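Local coordinates for KaiC domain-containing protein (Pyrococcus horikoshii, PDB 2ZTS) that probably binds ATP through a KaiC-like P-loop domain, and is seen with ADP and magnesium in a six-chain assembly, at residues 53-58 with 86-91; 177-182 with 193-198. One frame throughout, in Å; residues are numbered along the deposited sequence.

Interaction 1. Residues 53-58 with 86-91; sequences KGAEEY and EKYEKE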
loop_
_atom_site.group_PDB
_atom_site.type_symbol
_atom_site.label_atom_id
_atom_site.label_comp_id
_atom_site.label_asym_id
_atom_site.label_seq_id
_atom_site.Cartn_x
_atom_site.Cartn_y
_atom_site.Cartn_z
ATOM N N LYS C 53 -10.515 37.985 -13.081
ATOM C CA LYS C 53 -10.016 39.195 -12.460
ATOM C C LYS C 53 -8.796 39.746 -13.212
ATOM O O LYS C 53 -8.602 40.951 -13.301
ATOM C CB LYS C 53 -9.658 38.991 -10.992
ATOM C CG LYS C 53 -10.840 38.775 -10.096
ATOM C CD LYS C 53 -11.840 39.932 -10.202
ATOM C CE LYS C 53 -12.783 40.037 -9.028
ATOM N NZ LYS C 53 -13.882 40.984 -9.344
ATOM N N GLY C 54 -7.960 38.867 -13.720
ATOM C CA GLY C 54 -6.916 39.326 -14.587
ATOM C C GLY C 54 -7.485 40.271 -15.655
ATOM O O GLY C 54 -6.996 41.373 -15.807
ATOM N N ALA C 55 -8.518 39.833 -16.361
ATOM C CA ALA C 55 -9.126 40.596 -17.436
ATOM C C ALA C 55 -9.911 41.842 -16.976
ATOM O O ALA C 55 -9.774 42.920 -17.575
ATOM C CB ALA C 55 -10.038 39.687 -18.275
ATOM N N GLU C 56 -10.735 41.677 -15.941
ATOM C CA GLU C 56 -11.691 42.677 -15.498
ATOM C C GLU C 56 -11.043 43.773 -14.676
ATOM O O GLU C 56 -11.392 44.922 -14.811
ATOM C CB GLU C 56 -12.785 42.022 -14.639
ATOM C CG GLU C 56 -13.922 42.969 -14.256
ATOM C CD GLU C 56 -14.396 42.876 -12.820
ATOM O OE1 GLU C 56 -13.827 42.105 -12.011
ATOM O OE2 GLU C 56 -15.371 43.592 -12.492
ATOM N N GLU C 57 -10.146 43.418 -13.765
ATOM C CA GLU C 57 -9.563 44.398 -12.836
ATOM C C GLU C 57 -8.233 44.932 -13.363
ATOM O O GLU C 57 -7.927 46.095 -13.176
ATOM C CB GLU C 57 -9.352 43.789 -11.421
ATOM C CG GLU C 57 -10.368 44.153 -10.348
ATOM C CD GLU C 57 -9.730 44.240 -8.970
ATOM O OE1 GLU C 57 -9.427 43.172 -8.399
ATOM O OE2 GLU C 57 -9.528 45.375 -8.453
ATOM N N TYR C 58 -7.435 44.074 -13.987
ATOM C CA TYR C 58 -6.063 44.428 -14.392
ATOM C C TYR C 58 -5.857 44.477 -15.891
ATOM O O TYR C 58 -4.748 44.671 -16.320
ATOM C CB TYR C 58 -5.028 43.465 -13.764
ATOM C CG TYR C 58 -5.242 43.232 -12.294
ATOM C CD1 TYR C 58 -5.111 44.275 -11.389
ATOM C CD2 TYR C 58 -5.604 41.965 -11.798
ATOM C CE1 TYR C 58 -5.329 44.102 -10.032
ATOM C CE2 TYR C 58 -5.829 41.760 -10.409
ATOM C CZ TYR C 58 -5.678 42.845 -9.544
ATOM O OH TYR C 58 -5.896 42.709 -8.224
ATOM N N GLU C 86 -18.673 35.895 -20.717
ATOM C CA GLU C 86 -18.928 36.157 -22.123
ATOM C C GLU C 86 -18.662 37.632 -22.522
ATOM O O GLU C 86 -18.140 37.893 -23.623
ATOM C CB GLU C 86 -20.264 35.614 -22.577
ATOM C CG GLU C 86 -21.523 36.331 -22.105
ATOM C CD GLU C 86 -22.772 35.836 -22.854
ATOM O OE1 GLU C 86 -23.868 36.443 -22.684
ATOM O OE2 GLU C 86 -22.648 34.838 -23.619
ATOM N N LYS C 87 -18.945 38.573 -21.608
ATOM C CA LYS C 87 -18.666 39.984 -21.867
ATOM C C LYS C 87 -17.200 40.160 -22.284
ATOM O O LYS C 87 -16.905 40.815 -23.287
ATOM C CB LYS C 87 -19.004 40.817 -20.633
ATOM C CG LYS C 87 -18.732 42.323 -20.789
ATOM C CD LYS C 87 -18.719 43.025 -19.434
ATOM C CE LYS C 87 -18.499 44.531 -19.578
ATOM N NZ LYS C 87 -17.156 44.828 -20.199
ATOM N N TYR C 88 -16.268 39.536 -21.552
ATOM C CA TYR C 88 -14.836 39.711 -21.863
ATOM C C TYR C 88 -14.381 38.889 -23.049
ATOM O O TYR C 88 -13.458 39.286 -23.746
ATOM C CB TYR C 88 -13.960 39.525 -20.596
ATOM C CG TYR C 88 -14.213 40.633 -19.600
ATOM C CD1 TYR C 88 -13.562 41.854 -19.705
ATOM C CD2 TYR C 88 -15.164 40.486 -18.619
ATOM C CE1 TYR C 88 -13.850 42.880 -18.844
ATOM C CE2 TYR C 88 -15.433 41.476 -17.731
ATOM C CZ TYR C 88 -14.781 42.686 -17.851
ATOM O OH TYR C 88 -15.064 43.687 -16.929
ATOM N N GLU C 89 -15.069 37.785 -23.331
ATOM C CA GLU C 89 -14.872 37.026 -24.549
ATOM C C GLU C 89 -15.181 37.855 -25.801
ATOM O O GLU C 89 -14.419 37.805 -26.768
ATOM C CB GLU C 89 -15.739 35.757 -24.538
ATOM C CG GLU C 89 -15.206 34.645 -23.623
ATOM C CD GLU C 89 -16.181 33.488 -23.493
ATOM O OE1 GLU C 89 -16.053 32.521 -24.245
ATOM O OE2 GLU C 89 -17.122 33.577 -22.704
ATOM N N LYS C 90 -16.290 38.605 -25.789
ATOM C CA LYS C 90 -16.682 39.417 -26.958
ATOM C C LYS C 90 -15.660 40.533 -27.125
ATOM O O LYS C 90 -15.231 40.812 -28.253
ATOM C CB LYS C 90 -18.101 39.986 -26.835
ATOM C CG LYS C 90 -19.163 39.014 -26.329
ATOM C CD LYS C 90 -20.485 39.110 -27.083
ATOM C CE LYS C 90 -21.227 40.415 -26.796
ATOM N NZ LYS C 90 -21.593 41.130 -28.090
ATOM N N GLU C 91 -15.197 41.099 -26.003
ATOM C CA GLU C 91 -14.082 42.070 -26.033
ATOM C C GLU C 91 -12.703 41.460 -26.356
ATOM O O GLU C 91 -11.714 42.176 -26.335
ATOM C CB GLU C 91 -13.976 42.844 -24.701
ATOM C CG GLU C 91 -15.104 43.833 -24.454
ATOM C CD GLU C 91 -15.195 44.356 -23.015
ATOM O OE1 GLU C 91 -14.145 44.545 -22.358
ATOM O OE2 GLU C 91 -16.344 44.600 -22.554
#
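The Tyr88 ring meets Ala55 and Glu56 at a slant, neither squarely by a face nor squarely by an edge. Tyr52, one turn back from Glu56, places its own ring at about 90° to that of Tyr88. Within the first helix, Glu57 CB sits 4.0 Å above the centre of one face of the Tyr58 ring. The contact joins two helices of the KaiC-type P-loop NTPase fold: the end of helix 43-58, which starts at the nucleotide-binding loop, and helix 85-90. Ala55 and Tyr88 both also touch Ile94 of strand 94-97.

Tyr88 CG lies anti to the carbonyl carbon (chi1 -67°), and this carries the ring out to helix 43-58. Ala55 CB is 4.4 Å from Tyr88 CD1. At the ring's far end, Glu56 CG and Tyr88 OH make a short contact of 3.0 Å between a methylene and the hydroxyl oxygen. No hydrogen bond crosses the segments. The carboxylate plane of Glu56 is turned 69° from the ring. Without the phenol, as with an alanine here, a gap would probably open beside Ala55, and the Tyr52 ring and the Glu56 methylenes would lose this partner.

The Glu56 chain bends at chi2 and takes its acid group away from helix 85-90. There Lys53 NZ forms a salt bridge with Glu56 OE1 at 2.9 Å, on the syn lone pair.

Interaction 2. Residues 177-182 with 193-198; sequences LTTEAP and GIEEFI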
loop_
_atom_site.group_PDB
_atom_site.type_symbol
_atom_site.label_atom_id
_atom_site.label_comp_id
_atom_site.label_asym_id
_atom_site.label_seq_id
_atom_site.Cartn_x
_atom_site.Cartn_y
_atom_site.Cartn_z
ATOM N N LEU C 177 -1.928 25.442 -13.399
ATOM C CA LEU C 177 -2.324 24.084 -13.760
ATOM C C LEU C 177 -2.931 23.486 -12.529
ATOM O O LEU C 177 -2.386 23.635 -11.423
ATOM C CB LEU C 177 -1.105 23.207 -14.126
ATOM C CG LEU C 177 -0.095 23.780 -15.126
ATOM C CD1 LEU C 177 1.150 22.944 -15.202
ATOM C CD2 LEU C 177 -0.753 23.856 -16.494
ATOM N N THR C 178 -4.040 22.789 -12.694
ATOM C CA THR C 178 -4.714 22.181 -11.557
ATOM C C THR C 178 -4.539 20.698 -11.599
ATOM O O THR C 178 -4.502 20.117 -12.694
ATOM C CB THR C 178 -6.190 22.521 -11.525
ATOM O OG1 THR C 178 -6.875 21.870 -12.598
ATOM C CG2 THR C 178 -6.396 24.026 -11.770
ATOM N N THR C 179 -4.394 20.095 -10.420
ATOM C CA THR C 179 -4.418 18.650 -10.295
ATOM C C THR C 179 -5.113 18.255 -8.989
ATOM O O THR C 179 -5.372 19.100 -8.127
ATOM C CB THR C 179 -3.026 18.074 -10.435
ATOM O OG1 THR C 179 -3.082 16.640 -10.497
ATOM C CG2 THR C 179 -2.195 18.343 -9.216
ATOM N N GLU C 180 -5.488 16.981 -8.877
ATOM C CA GLU C 180 -6.320 16.554 -7.760
ATOM C C GLU C 180 -5.867 15.226 -7.143
ATOM O O GLU C 180 -5.924 14.211 -7.835
ATOM C CB GLU C 180 -7.752 16.451 -8.261
ATOM C CG GLU C 180 -8.827 16.082 -7.217
ATOM C CD GLU C 180 -10.262 16.318 -7.748
ATOM O OE1 GLU C 180 -10.601 17.500 -8.111
ATOM O OE2 GLU C 180 -11.041 15.318 -7.776
ATOM N N ALA C 181 -5.396 15.293 -5.888
ATOM C CA ALA C 181 -5.247 14.172 -4.901
ATOM C C ALA C 181 -5.882 14.500 -3.484
ATOM O O ALA C 181 -6.005 15.684 -3.135
ATOM C CB ALA C 181 -3.773 13.889 -4.677
ATOM N N PRO C 182 -6.208 13.487 -2.653
ATOM C CA PRO C 182 -6.937 13.736 -1.379
ATOM C C PRO C 182 -6.315 14.733 -0.371
ATOM O O PRO C 182 -5.387 14.413 0.390
ATOM C CB PRO C 182 -7.069 12.314 -0.737
ATOM C CG PRO C 182 -5.993 11.405 -1.421
ATOM C CD PRO C 182 -5.937 12.029 -2.851
ATOM N N GLY C 193 2.346 12.310 -9.366
ATOM C CA GLY C 193 3.725 12.391 -8.841
ATOM C C GLY C 193 4.678 13.055 -9.799
ATOM O O GLY C 193 5.900 12.961 -9.621
ATOM N N ILE C 194 4.134 13.722 -10.812
ATOM C CA ILE C 194 4.931 14.269 -11.930
ATOM C C ILE C 194 4.659 15.780 -12.088
ATOM O O ILE C 194 5.523 16.538 -12.467
ATOM C CB ILE C 194 4.567 13.514 -13.228
ATOM C CG1 ILE C 194 4.832 11.994 -13.081
ATOM C CG2 ILE C 194 5.319 14.048 -14.361
ATOM C CD1 ILE C 194 4.220 11.121 -14.199
ATOM N N GLU C 195 3.407 16.172 -11.864
ATOM C CA GLU C 195 2.946 17.501 -12.119
ATOM C C GLU C 195 3.864 18.563 -11.482
ATOM O O GLU C 195 4.090 19.619 -12.077
ATOM C CB GLU C 195 1.521 17.655 -11.573
ATOM C CG GLU C 195 0.491 16.788 -12.258
ATOM C CD GLU C 195 0.196 15.480 -11.512
ATOM O OE1 GLU C 195 1.128 14.672 -11.365
ATOM O OE2 GLU C 195 -0.956 15.322 -11.026
ATOM N N GLU C 196 4.282 18.333 -10.236
ATOM C CA GLU C 196 5.162 19.270 -9.504
ATOM C C GLU C 196 6.552 19.484 -10.144
ATOM O O GLU C 196 7.181 20.527 -9.918
ATOM C CB GLU C 196 5.344 18.785 -8.061
ATOM C CG GLU C 196 5.863 17.366 -7.958
ATOM C CD GLU C 196 4.782 16.305 -7.735
ATOM O OE1 GLU C 196 3.747 16.258 -8.438
ATOM O OE2 GLU C 196 5.012 15.437 -6.914
ATOM N N PHE C 197 7.034 18.527 -10.937
ATOM C CA PHE C 197 8.273 18.710 -11.678
ATOM C C PHE C 197 8.217 19.692 -12.869
ATOM O O PHE C 197 9.259 19.941 -13.469
ATOM C CB PHE C 197 8.843 17.361 -12.135
ATOM C CG PHE C 197 9.226 16.495 -10.995
ATOM C CD1 PHE C 197 10.452 16.670 -10.371
ATOM C CD2 PHE C 197 8.317 15.598 -10.465
ATOM C CE1 PHE C 197 10.778 15.927 -9.285
ATOM C CE2 PHE C 197 8.646 14.835 -9.383
ATOM C CZ PHE C 197 9.856 14.990 -8.782
ATOM N N ILE C 198 7.029 20.155 -13.278
ATOM C CA ILE C 198 6.965 21.194 -14.313
ATOM C C ILE C 198 6.453 22.515 -13.764
ATOM O O ILE C 198 6.098 23.391 -14.497
ATOM C CB ILE C 198 6.146 20.722 -15.545
ATOM C CG1 ILE C 198 4.674 20.557 -15.228
ATOM C CG2 ILE C 198 6.739 19.398 -16.108
ATOM C CD1 ILE C 198 3.787 20.534 -16.469
#
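Thr179 and Glu195 share the one hydrogen bond across this contact. It ties strand 174-179, in the central sheet of the P-loop NTPase fold, to the loop leading to strand 201-209. Thr179 OG1 donates to Glu195 OE2 at 2.6 Å. Glu195 OE2 accepts it on its anti lone pair, the side away from OE1. With the hydroxyl anti to the Thr179 backbone N (chi1 -172°), OG1 is presented to the loop carboxylate. The two side chains cross at about a right angle. Thr179 CB also comes within 3.5 Å of Glu195 OE2.

The other carboxylate oxygen is held from within its own loop. Ile194 N donates to Glu195 OE1 with an N-H...O angle of 160°. Both oxygens take further weak hydrogen bonds, OE2 from Arg191 N and OE1 from Tyr192 N and Ser190 OG. Glu195 is buried, and this set of donors probably favours its charged form. A bend at chi2 (97°) lets the chain reach both the strand and its own loop. The backbone of 195-197 forms a short 3-10 turn, with Phe197 N bonded to Ile194 O at 2.9 Å.

Charged and outside partners flank the contact. On the strand, Glu180 makes a salt bridge with Lys43, an ADP-binding residue, and Thr178 OG1 bonds to Asp142, a magnesium-site residue. The loop also faces another chain: Gly193 O accepts a bond from Arg191 of a second subunit.

The apolar part lies further back along the strand. Leu177 and Ile198 cross at about a right angle. They touch through their terminal methyls, Leu177 CD1 to Ile198 CD1 at 3.8 Å.

How the interactions relate
From the N terminus, helix 43-58 runs away from the nucleotide-binding loop and reaches interaction 1 at its far end. The chain then makes strand 62-66 and helix 71-79, and helix 85-90 closes that loop over 27 intervening residues. Strands 94-97 and 138-142 and several helices follow before interaction 2 opens at the end of strand 174-179. It closes after only 10 residues, partly unmodelled. The two contacts are in series; neither nests in nor crosses the other. The centres of interactions 1 and 2 are about 28 Å apart, on opposite sides of the chain's centre. Interaction 1 joins two helices away from the annotated sites; interaction 2 ties strand 174-179 to the loop before strand 201-209, near the nucleotide site.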